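Local coordinates for protein aspartate aminotransferase, cytoplasmic (Schizosaccharomyces pombe 972h-, PDB 6JPK) that uses pyridoxal 5'-phosphate to move the amino group between L-aspartate and 2-oxoglutarate, giving oxaloacetate and L-glutamate, and works as a homodimer, at residues L50-K55 against E317-T322; S117-F122 against T143-L148; R163-E168 against R199-S204; D29-N34 against V394-Q399. The protein carries 1 engineered substitution. All coordinates share one frame; numbering follows the deposited sequence.

Contact 1. Residues L50-K55 against E317-T322; sequences LPAVKK and EQDLKT
D319, on the long helix 310-340, reaches the first turn of helix 51-62 and meets L50, P51 and A52 in succession. D319 CB lies against the isobutyl group of L50, 4.0 Å from L50 CD1. With chi1 at -61°, D319 CG is set opposite the carbonyl carbon, and this carboxylate carbon comes to 3.5 Å from P51 CD. D319 OD1 then passes alongside the proline ring, 3.4 Å from P51 CD, while OD2 turns to the helix start. There it accepts the backbone N-H of A52 (A52 N to D319 OD2 2.8 Å, 164° at the hydrogen) through its syn lone pair, and the methyl CB of A52 stands 3.2 Å from the same D319 OD2. Replacing D319 by an alanine would probably leave the A52 N-H without this acceptor and open a gap beside the P51 ring. The short helical segments run largely antiparallel, at 142°, their axes 9.7 Å apart. Next to the contact, V53 packs on H68 of the second subunit, and the side chain of L50 is about 8 Å from that of K255, the probable site of cofactor attachment. L50 occupies the N-cap position but has no polar side chain to offer; a buried carboxylate from another helix serves the A52 N-H instead, and the helix start probably helps to stabilise its negative charge.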
# COMPACT_ATOMS: atom_id res chain seq x y z
N LEU A 50 14.37 8.93 14.89
CA LEU A 50 15.30 8.15 15.76
C LEU A 50 16.72 8.22 15.18
O LEU A 50 16.87 7.90 13.99
CB LEU A 50 14.81 6.70 15.84
CG LEU A 50 13.31 6.53 16.11
CD1 LEU A 50 13.05 5.28 16.94
CD2 LEU A 50 12.74 7.76 16.80
N PRO A 51 17.71 8.62 15.99
CA PRO A 51 19.09 8.69 15.48
C PRO A 51 19.52 7.44 14.73
O PRO A 51 20.15 7.54 13.67
CB PRO A 51 19.92 8.91 16.76
CG PRO A 51 18.96 9.62 17.70
CD PRO A 51 17.61 9.00 17.42
N ALA A 52 19.14 6.26 15.22
CA ALA A 52 19.51 5.03 14.51
C ALA A 52 18.84 4.94 13.15
O ALA A 52 19.43 4.42 12.20
CB ALA A 52 19.16 3.81 15.36
N VAL A 53 17.62 5.46 13.02
CA VAL A 53 16.93 5.40 11.74
C VAL A 53 17.54 6.39 10.76
O VAL A 53 17.72 6.08 9.58
CB VAL A 53 15.42 5.66 11.93
CG1 VAL A 53 14.75 6.07 10.62
CG2 VAL A 53 14.75 4.42 12.52
N LYS A 54 17.84 7.61 11.23
CA LYS A 54 18.51 8.58 10.37
C LYS A 54 19.86 8.04 9.91
O LYS A 54 20.21 8.14 8.73
CB LYS A 54 18.68 9.91 11.10
CG LYS A 54 19.12 11.05 10.21
CD LYS A 54 19.30 12.33 11.03
CE LYS A 54 18.07 12.60 11.90
NZ LYS A 54 18.35 13.52 13.06
N LYS A 55 20.62 7.48 10.84
CA LYS A 55 21.90 6.86 10.52
C LYS A 55 21.75 5.75 9.48
O LYS A 55 22.49 5.69 8.50
CB LYS A 55 22.52 6.33 11.81
CG LYS A 55 23.89 5.67 11.67
CD LYS A 55 24.42 5.31 13.06
CE LYS A 55 25.83 4.76 12.98
NZ LYS A 55 26.49 4.82 14.32
N GLU A 317 17.94 0.26 20.11
CA GLU A 317 17.43 -0.03 21.45
C GLU A 317 17.60 1.16 22.38
O GLU A 317 16.74 1.42 23.24
CB GLU A 317 18.11 -1.27 22.05
CG GLU A 317 17.59 -2.59 21.47
CD GLU A 317 18.32 -3.79 22.05
OE1 GLU A 317 19.58 -3.75 22.12
OE2 GLU A 317 17.64 -4.77 22.44
N GLN A 318 18.71 1.90 22.24
CA GLN A 318 18.85 3.17 22.96
C GLN A 318 17.75 4.16 22.58
O GLN A 318 17.22 4.87 23.45
CB GLN A 318 20.22 3.79 22.71
CG GLN A 318 21.34 3.09 23.44
CD GLN A 318 21.01 2.90 24.91
OE1 GLN A 318 20.77 3.86 25.64
NE2 GLN A 318 20.96 1.63 25.34
N ASP A 319 17.41 4.26 21.29
CA ASP A 319 16.33 5.16 20.88
C ASP A 319 14.98 4.73 21.46
O ASP A 319 14.16 5.57 21.84
CB ASP A 319 16.25 5.24 19.35
CG ASP A 319 17.54 5.79 18.69
OD1 ASP A 319 18.42 6.35 19.38
OD2 ASP A 319 17.66 5.66 17.46
N LEU A 320 14.72 3.42 21.50
CA LEU A 320 13.50 2.91 22.13
C LEU A 320 13.44 3.29 23.61
O LEU A 320 12.39 3.70 24.12
CB LEU A 320 13.42 1.39 21.98
CG LEU A 320 13.35 0.89 20.54
CD1 LEU A 320 13.47 -0.63 20.46
CD2 LEU A 320 12.05 1.36 19.89
N LYS A 321 14.57 3.15 24.31
CA LYS A 321 14.64 3.58 25.70
C LYS A 321 14.33 5.07 25.84
O LYS A 321 13.60 5.47 26.75
CB LYS A 321 16.03 3.26 26.27
CG LYS A 321 16.25 3.73 27.69
CD LYS A 321 17.61 3.28 28.20
CE LYS A 321 17.81 3.66 29.66
NZ LYS A 321 19.25 3.56 30.03
N THR A 322 14.88 5.90 24.95
CA THR A 322 14.59 7.33 24.98
C THR A 322 13.10 7.61 24.90
O THR A 322 12.55 8.34 25.73
CB THR A 322 15.32 8.05 23.83
OG1 THR A 322 16.73 7.95 24.04
CG2 THR A 322 14.93 9.53 23.80

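Contact 2. Residues S117-F122 against T143-L148; sequences SFIETF and TLWEKL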
# COMPACT_ATOMS: atom_id res chain seq x y z
N SER A 117 -8.26 -10.64 4.90
CA SER A 117 -8.64 -11.15 3.59
C SER A 117 -8.39 -12.65 3.50
O SER A 117 -9.27 -13.42 3.10
CB SER A 117 -7.87 -10.45 2.47
OG SER A 117 -8.09 -9.05 2.50
N PHE A 118 -7.20 -13.09 3.89
CA PHE A 118 -6.91 -14.52 3.87
C PHE A 118 -7.87 -15.29 4.76
O PHE A 118 -8.45 -16.31 4.35
CB PHE A 118 -5.46 -14.79 4.30
CG PHE A 118 -5.17 -16.26 4.39
CD1 PHE A 118 -4.86 -16.98 3.25
CD2 PHE A 118 -5.29 -16.93 5.59
CE1 PHE A 118 -4.63 -18.34 3.31
CE2 PHE A 118 -5.06 -18.28 5.66
CZ PHE A 118 -4.74 -19.00 4.51
N ILE A 119 -8.05 -14.84 6.00
CA ILE A 119 -8.88 -15.58 6.95
C ILE A 119 -10.34 -15.62 6.49
O ILE A 119 -11.03 -16.63 6.65
CB ILE A 119 -8.73 -14.99 8.37
CG1 ILE A 119 -7.33 -15.32 8.91
CG2 ILE A 119 -9.79 -15.55 9.31
CD1 ILE A 119 -6.89 -14.45 10.10
N GLU A 120 -10.83 -14.53 5.90
CA GLU A 120 -12.21 -14.52 5.40
C GLU A 120 -12.39 -15.58 4.31
O GLU A 120 -13.34 -16.38 4.36
CB GLU A 120 -12.58 -13.13 4.88
CG GLU A 120 -14.06 -12.99 4.50
CD GLU A 120 -14.40 -13.56 3.13
OE1 GLU A 120 -15.52 -14.09 2.98
OE2 GLU A 120 -13.56 -13.51 2.21
N THR A 121 -11.50 -15.61 3.32
CA THR A 121 -11.65 -16.53 2.20
C THR A 121 -11.45 -17.99 2.62
O THR A 121 -12.22 -18.86 2.23
CB THR A 121 -10.65 -16.17 1.08
OG1 THR A 121 -10.98 -14.88 0.57
CG2 THR A 121 -10.67 -17.19 -0.05
N PHE A 122 -10.42 -18.27 3.42
CA PHE A 122 -10.02 -19.65 3.67
C PHE A 122 -10.45 -20.19 5.02
O PHE A 122 -10.20 -21.36 5.31
CB PHE A 122 -8.49 -19.77 3.50
CG PHE A 122 -8.04 -19.57 2.07
CD1 PHE A 122 -8.14 -20.62 1.16
CD2 PHE A 122 -7.58 -18.34 1.64
CE1 PHE A 122 -7.75 -20.44 -0.17
CE2 PHE A 122 -7.19 -18.16 0.31
CZ PHE A 122 -7.27 -19.22 -0.59
N THR A 143 -14.16 -1.85 11.16
CA THR A 143 -14.57 -1.59 9.78
C THR A 143 -13.75 -2.39 8.79
O THR A 143 -14.28 -2.82 7.76
CB THR A 143 -14.48 -0.08 9.46
OG1 THR A 143 -13.16 0.40 9.74
CG2 THR A 143 -15.47 0.70 10.30
N LEU A 144 -12.46 -2.61 9.06
CA LEU A 144 -11.66 -3.39 8.12
C LEU A 144 -12.22 -4.79 7.95
O LEU A 144 -12.31 -5.30 6.82
CB LEU A 144 -10.20 -3.42 8.59
CG LEU A 144 -9.18 -4.18 7.74
CD1 LEU A 144 -7.82 -3.48 7.76
CD2 LEU A 144 -9.04 -5.63 8.21
N TRP A 145 -12.62 -5.43 9.06
CA TRP A 145 -13.13 -6.80 9.00
C TRP A 145 -14.54 -6.83 8.43
O TRP A 145 -14.85 -7.71 7.62
CB TRP A 145 -13.09 -7.45 10.39
CG TRP A 145 -11.72 -7.93 10.76
CD1 TRP A 145 -10.71 -7.18 11.29
CD2 TRP A 145 -11.21 -9.26 10.64
NE1 TRP A 145 -9.60 -7.97 11.50
CE2 TRP A 145 -9.88 -9.25 11.10
CE3 TRP A 145 -11.76 -10.46 10.18
CZ2 TRP A 145 -9.09 -10.39 11.12
CZ3 TRP A 145 -10.96 -11.60 10.20
CH2 TRP A 145 -9.64 -11.55 10.67
N GLU A 146 -15.40 -5.89 8.85
CA GLU A 146 -16.75 -5.82 8.30
C GLU A 146 -16.74 -5.57 6.79
O GLU A 146 -17.55 -6.15 6.05
CB GLU A 146 -17.57 -4.73 9.01
CG GLU A 146 -18.03 -5.09 10.43
CD GLU A 146 -18.73 -3.94 11.17
OE1 GLU A 146 -18.66 -2.78 10.69
OE2 GLU A 146 -19.35 -4.20 12.24
N LYS A 147 -15.83 -4.70 6.32
CA LYS A 147 -15.75 -4.45 4.88
C LYS A 147 -15.38 -5.71 4.10
O LYS A 147 -15.74 -5.84 2.94
CB LYS A 147 -14.72 -3.36 4.55
CG LYS A 147 -15.03 -1.95 5.07
CD LYS A 147 -16.38 -1.43 4.63
CE LYS A 147 -16.49 0.06 4.97
NZ LYS A 147 -17.75 0.63 4.43
N LEU A 148 -14.64 -6.63 4.72
CA LEU A 148 -14.31 -7.89 4.07
C LEU A 148 -15.38 -8.94 4.28
O LEU A 148 -15.19 -10.09 3.86
CB LEU A 148 -12.96 -8.41 4.57
CG LEU A 148 -11.79 -7.56 4.07
CD1 LEU A 148 -10.50 -7.86 4.82
CD2 LEU A 148 -11.60 -7.77 2.56
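S117 opens the meeting of helix 107-127 with the 143-148 segment, carried by helix 140-147; strand 131-135 comes between the two helices in the chain, making an alpha-beta-alpha unit of the large cofactor-binding domain. S117 CB points away from L148, yet OG still lies beside both leucine methyls, with S117 OG 3.6 Å from L148 CD1 and 3.7 Å from L148 CD2. Its polar need is met within its own helix, by a hydrogen bond with the carbonyl of F113. I119 comes next along the contact: its terminal CD1 approaches the outer edge of the W145 indole, near the ring plane, with I119 CD1 4.0 Å from W145 CH2. The indole thus touches the isoleucine by its benzo rim rather than by a face, and the two side chains cross at a slant. Around the pair, A116 packs on both L148 and W145, V150 and V152 pack on the indole, and the W145 side chain is about 9 Å from that of W138, which probably binds L-aspartate. E120, where a wider pi-type turn (120-122) begins, closes the walk. Its CG stands opposite the backbone N (chi1 -172°), and a bend at chi2 (-80°) turns the carboxylate off the line of the chain, with OE1 in a salt bridge to K125. What meets L148 is therefore the aliphatic part of the glutamate, with E120 CG 3.2 Å from the carbonyl oxygen L148 O.

Contact 3. Residues R163-E168 against R199-S204; sequences RSFDYE and REQWLS
At the outer edge of the large mixed sheet, where strand 164-165 passes through a tight turn into helix 167-176, F165 and Y167 hold Q201 of helix 199-211. That helix is the connection of a beta-alpha-beta crossover between the parallel strands 182-186 and 215-220. The Q201 amide meets two rings, in different ways. Toward F165 it is nearly perpendicular, 82° between planes, and Q201 OE1 comes in the ring plane to the edge, 3.4 Å from F165 CD2. OE1 also takes a hydrogen bond from the backbone N of T198, just ahead of its own helix. Against Y167 the planes are only 20° apart, and the methylene CG of Q201 sits over the ring in a CH-pi contact, 4.0 Å from the Y167 centroid. NE2 reaches past Y167 CB and donates one of its hydrogens to a water, Q201 NE2 to water oxygen 3.0 Å; the water in turn donates to F165 O at 2.8 Å. Thus the amide is fixed at both ends, by T198 at the oxygen and by the water bridge at the nitrogen. One turn further on, S204 swings OG opposite its backbone N, chi1 166°, to face the tyrosine hydroxyl. A leucine in place of Y167 is likely to leave S204 OG without its mate and Q201 CG without the aromatic face beneath it. In the native pair, Y167 OH and S204 OG share a hydrogen bond of 2.6 Å, and S204 OG lies near the plane of the ring.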
# COMPACT_ATOMS: atom_id res chain seq x y z
N ARG A 163 -11.29 1.51 36.45
CA ARG A 163 -10.25 2.04 35.56
C ARG A 163 -9.14 1.00 35.34
O ARG A 163 -7.96 1.25 35.57
CB ARG A 163 -9.70 3.37 36.08
CG ARG A 163 -10.81 4.44 36.23
CD ARG A 163 -10.45 5.59 37.16
NE ARG A 163 -11.22 6.79 36.84
CZ ARG A 163 -11.06 7.98 37.43
NH1 ARG A 163 -10.16 8.16 38.39
NH2 ARG A 163 -11.83 9.00 37.04
N SER A 164 -9.55 -0.19 34.92
CA SER A 164 -8.60 -1.30 34.77
C SER A 164 -9.09 -2.21 33.65
O SER A 164 -10.12 -1.95 33.01
CB SER A 164 -8.46 -2.07 36.08
OG SER A 164 -9.73 -2.59 36.46
N PHE A 165 -8.32 -3.27 33.43
CA PHE A 165 -8.64 -4.29 32.43
C PHE A 165 -9.75 -5.19 32.97
O PHE A 165 -9.64 -5.73 34.07
CB PHE A 165 -7.37 -5.08 32.09
CG PHE A 165 -7.62 -6.41 31.39
CD1 PHE A 165 -8.44 -6.50 30.28
CD2 PHE A 165 -6.98 -7.56 31.83
CE1 PHE A 165 -8.65 -7.73 29.64
CE2 PHE A 165 -7.18 -8.80 31.20
CZ PHE A 165 -8.03 -8.88 30.10
N ASP A 166 -10.82 -5.34 32.18
CA ASP A 166 -11.96 -6.18 32.55
C ASP A 166 -11.63 -7.65 32.24
O ASP A 166 -12.14 -8.26 31.29
CB ASP A 166 -13.22 -5.71 31.83
CG ASP A 166 -14.47 -6.39 32.33
OD1 ASP A 166 -14.36 -7.33 33.16
OD2 ASP A 166 -15.58 -6.00 31.89
N TYR A 167 -10.75 -8.20 33.06
CA TYR A 167 -10.29 -9.58 32.88
C TYR A 167 -11.45 -10.57 32.91
O TYR A 167 -11.56 -11.45 32.05
CB TYR A 167 -9.26 -9.90 33.96
CG TYR A 167 -8.96 -11.35 34.14
CD1 TYR A 167 -8.26 -12.07 33.16
CD2 TYR A 167 -9.35 -12.02 35.30
CE1 TYR A 167 -7.97 -13.42 33.34
CE2 TYR A 167 -9.07 -13.37 35.48
CZ TYR A 167 -8.37 -14.06 34.50
OH TYR A 167 -8.10 -15.39 34.69
N GLU A 168 -12.33 -10.45 33.91
CA GLU A 168 -13.41 -11.42 34.05
C GLU A 168 -14.40 -11.34 32.89
O GLU A 168 -14.91 -12.36 32.42
CB GLU A 168 -14.14 -11.24 35.38
CG GLU A 168 -13.27 -11.51 36.62
CD GLU A 168 -12.88 -12.98 36.81
OE1 GLU A 168 -13.58 -13.87 36.29
OE2 GLU A 168 -11.86 -13.24 37.49
N ARG A 199 0.92 -11.08 33.12
CA ARG A 199 1.33 -12.38 32.62
C ARG A 199 0.43 -13.49 33.15
O ARG A 199 0.02 -14.37 32.39
CB ARG A 199 2.80 -12.64 32.96
CG ARG A 199 3.72 -11.71 32.16
CD ARG A 199 5.16 -12.08 32.29
NE ARG A 199 6.00 -11.18 31.50
CZ ARG A 199 7.32 -11.29 31.40
NH1 ARG A 199 7.95 -12.26 32.05
NH2 ARG A 199 8.00 -10.43 30.66
N GLU A 200 0.09 -13.42 34.43
CA GLU A 200 -0.87 -14.36 35.02
C GLU A 200 -2.21 -14.34 34.29
O GLU A 200 -2.80 -15.39 34.00
CB GLU A 200 -1.04 -14.04 36.51
CG GLU A 200 -2.09 -14.87 37.23
CD GLU A 200 -2.44 -14.32 38.60
OE1 GLU A 200 -1.54 -14.28 39.48
OE2 GLU A 200 -3.61 -13.91 38.81
N GLN A 201 -2.75 -13.14 34.03
CA GLN A 201 -4.02 -13.06 33.30
C GLN A 201 -3.88 -13.61 31.88
O GLN A 201 -4.80 -14.28 31.38
CB GLN A 201 -4.51 -11.62 33.28
CG GLN A 201 -4.97 -11.11 34.65
CD GLN A 201 -5.24 -9.62 34.65
OE1 GLN A 201 -4.61 -8.87 33.90
NE2 GLN A 201 -6.18 -9.18 35.49
N TRP A 202 -2.75 -13.33 31.22
CA TRP A 202 -2.52 -13.84 29.87
C TRP A 202 -2.57 -15.36 29.84
O TRP A 202 -3.13 -15.95 28.90
CB TRP A 202 -1.15 -13.38 29.36
CG TRP A 202 -1.13 -12.10 28.59
CD1 TRP A 202 -0.36 -11.00 28.86
CD2 TRP A 202 -1.85 -11.80 27.40
NE1 TRP A 202 -0.57 -10.03 27.91
CE2 TRP A 202 -1.48 -10.49 27.00
CE3 TRP A 202 -2.77 -12.50 26.62
CZ2 TRP A 202 -2.02 -9.87 25.88
CZ3 TRP A 202 -3.30 -11.89 25.50
CH2 TRP A 202 -2.92 -10.59 25.14
N LEU A 203 -1.94 -16.02 30.81
CA LEU A 203 -1.91 -17.48 30.81
C LEU A 203 -3.32 -18.05 30.91
O LEU A 203 -3.66 -19.02 30.22
CB LEU A 203 -1.05 -17.99 31.97
CG LEU A 203 0.44 -17.63 31.93
CD1 LEU A 203 1.13 -18.18 33.17
CD2 LEU A 203 1.09 -18.18 30.66
N SER A 204 -4.16 -17.45 31.75
CA SER A 204 -5.55 -17.87 31.83
C SER A 204 -6.31 -17.55 30.54
O SER A 204 -7.17 -18.33 30.11
CB SER A 204 -6.20 -17.20 33.04
OG SER A 204 -7.61 -17.31 33.01
O HOH W 1 -7.50 -6.46 35.67

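Contact 4. Residues D29-N34 against V394-Q399; sequences DPKKVN and VEHVAQ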
# COMPACT_ATOMS: atom_id res chain seq x y z
N ASP A 29 -6.17 30.28 21.41
CA ASP A 29 -5.52 30.46 22.70
C ASP A 29 -4.10 29.91 22.66
O ASP A 29 -3.89 28.78 22.22
CB ASP A 29 -6.32 29.78 23.81
CG ASP A 29 -5.88 30.24 25.20
OD1 ASP A 29 -4.74 29.93 25.62
OD2 ASP A 29 -6.69 30.92 25.87
N PRO A 30 -3.11 30.68 23.12
CA PRO A 30 -1.71 30.20 23.07
C PRO A 30 -1.44 28.95 23.91
O PRO A 30 -0.47 28.24 23.63
CB PRO A 30 -0.91 31.41 23.57
CG PRO A 30 -1.88 32.29 24.26
CD PRO A 30 -3.21 32.08 23.59
N LYS A 31 -2.27 28.65 24.91
CA LYS A 31 -2.05 27.50 25.79
C LYS A 31 -2.68 26.21 25.27
O LYS A 31 -2.68 25.21 25.99
CB LYS A 31 -2.58 27.82 27.19
CG LYS A 31 -1.99 29.11 27.78
CD LYS A 31 -1.92 29.07 29.31
CE LYS A 31 -1.05 30.23 29.89
NZ LYS A 31 0.46 30.22 29.61
N LYS A 32 -3.18 26.20 24.04
CA LYS A 32 -3.87 25.01 23.56
C LYS A 32 -2.90 23.83 23.42
O LYS A 32 -1.71 24.01 23.18
CB LYS A 32 -4.57 25.28 22.23
CG LYS A 32 -3.64 25.65 21.06
CD LYS A 32 -4.48 25.89 19.80
CE LYS A 32 -3.64 25.94 18.53
NZ LYS A 32 -4.52 26.32 17.38
N VAL A 33 -3.43 22.62 23.60
CA VAL A 33 -2.65 21.39 23.51
C VAL A 33 -3.45 20.38 22.69
O VAL A 33 -4.65 20.19 22.94
CB VAL A 33 -2.32 20.80 24.90
CG1 VAL A 33 -1.42 19.54 24.77
CG2 VAL A 33 -1.67 21.85 25.80
N ASN A 34 -2.80 19.75 21.71
CA ASN A 34 -3.43 18.66 20.96
C ASN A 34 -3.03 17.35 21.62
O ASN A 34 -1.88 16.90 21.49
CB ASN A 34 -3.02 18.68 19.49
CG ASN A 34 -3.81 17.67 18.65
OD1 ASN A 34 -4.44 16.77 19.19
ND2 ASN A 34 -3.78 17.84 17.34
N VAL A 394 2.55 19.90 30.90
CA VAL A 394 1.98 18.83 31.71
C VAL A 394 1.31 19.37 32.97
O VAL A 394 0.30 18.81 33.44
CB VAL A 394 3.04 17.75 32.03
CG1 VAL A 394 4.18 18.33 32.87
CG2 VAL A 394 2.40 16.56 32.74
N GLU A 395 1.81 20.47 33.53
CA GLU A 395 1.15 21.06 34.69
C GLU A 395 -0.16 21.73 34.31
O GLU A 395 -1.15 21.66 35.05
CB GLU A 395 2.09 22.05 35.37
CG GLU A 395 2.16 21.88 36.87
CD GLU A 395 2.66 20.51 37.29
OE1 GLU A 395 3.62 19.99 36.67
OE2 GLU A 395 2.08 19.94 38.24
N HIS A 396 -0.19 22.40 33.16
CA HIS A 396 -1.45 22.92 32.63
C HIS A 396 -2.48 21.79 32.46
O HIS A 396 -3.65 21.96 32.82
CB HIS A 396 -1.18 23.64 31.31
CG HIS A 396 -2.41 24.16 30.62
ND1 HIS A 396 -3.15 25.22 31.09
CD2 HIS A 396 -3.01 23.77 29.46
CE1 HIS A 396 -4.15 25.46 30.27
NE2 HIS A 396 -4.09 24.59 29.27
N VAL A 397 -2.05 20.63 31.96
CA VAL A 397 -2.97 19.50 31.76
C VAL A 397 -3.47 18.96 33.10
O VAL A 397 -4.68 18.70 33.27
CB VAL A 397 -2.29 18.40 30.93
CG1 VAL A 397 -3.17 17.12 30.89
CG2 VAL A 397 -1.99 18.91 29.52
N ALA A 398 -2.57 18.76 34.06
CA ALA A 398 -2.99 18.31 35.39
C ALA A 398 -3.98 19.28 36.03
O ALA A 398 -4.97 18.86 36.64
CB ALA A 398 -1.77 18.14 36.29
N GLN A 399 -3.72 20.58 35.91
CA GLN A 399 -4.62 21.57 36.50
C GLN A 399 -6.00 21.49 35.87
O GLN A 399 -7.02 21.62 36.56
CB GLN A 399 -4.04 22.97 36.34
CG GLN A 399 -2.78 23.23 37.17
CD GLN A 399 -3.10 23.65 38.61
OE1 GLN A 399 -4.23 24.01 38.93
NE2 GLN A 399 -2.08 23.59 39.47
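A chi1 of 177° sends the imidazole of H396 out from helix 394-407 toward K31 and V33, and chi2 of 71° turns one ring face to the lysine. K31 CB lies over that face, 4.1 Å from H396 NE2. Beyond CB the lysine turns off from the ring, with CG beside the backbone N (chi1 -55°), and the ammonium stays 6.3 Å from the imidazole (K31 NZ to H396 ND1). The carbonyl of K31 is also close, with K31 O 3.6 Å from H396 NE2, but no hydrogen bond forms between them. NE2 instead binds the carbonyl of Y374, at the end of helix 364-374; since that oxygen can only accept, NE2 must carry a hydrogen. V33 completes the contact, V33 CG2 coming to 4.3 Å from H396 CD2. The lysine is presented by a type I turn from D29 to K32, closed by K32 N to D29 O at 3.2 Å. Within it, D29 OD1 accepts from K31 N at 2.9 Å through its anti lone pair, an Asx turn that probably helps hold the backbone where K31 meets the histidine. V33 then enters strand 33-34, its backbone hydrogen-bonded to H375 and Y377, and L376 packs on both V33 and H396. On the helix side, E395 forms a salt bridge with R333 and V397 packs on L334, both of helix 310-340. Early chain meeting the C-terminal helix beside a short parallel strand pair in this way is characteristic of the small domain of class I aminotransferases.

Overall arrangement
The first segments come in the order contact 4, contact 1, contact 2, contact 3 along the chain; contacts 2 and 3 each close locally, then contact 1, and contact 4 last. Contact 2 joins helices flanking the large mixed sheet, and contact 3, about 28 Å away between centres, joins its edge strand 164-165 and helix 167-176 to helix 199-211. Contact 1 lies about 35 Å from contact 2, centre to centre, across the chain's centre. Its helix 310-340 also packs against helix 394-407 of contact 4, about 28 Å from contact 1 between centres. The local pairs thus belong to the large domain, whereas the two long-range closures bring early and late chain together along one long helix.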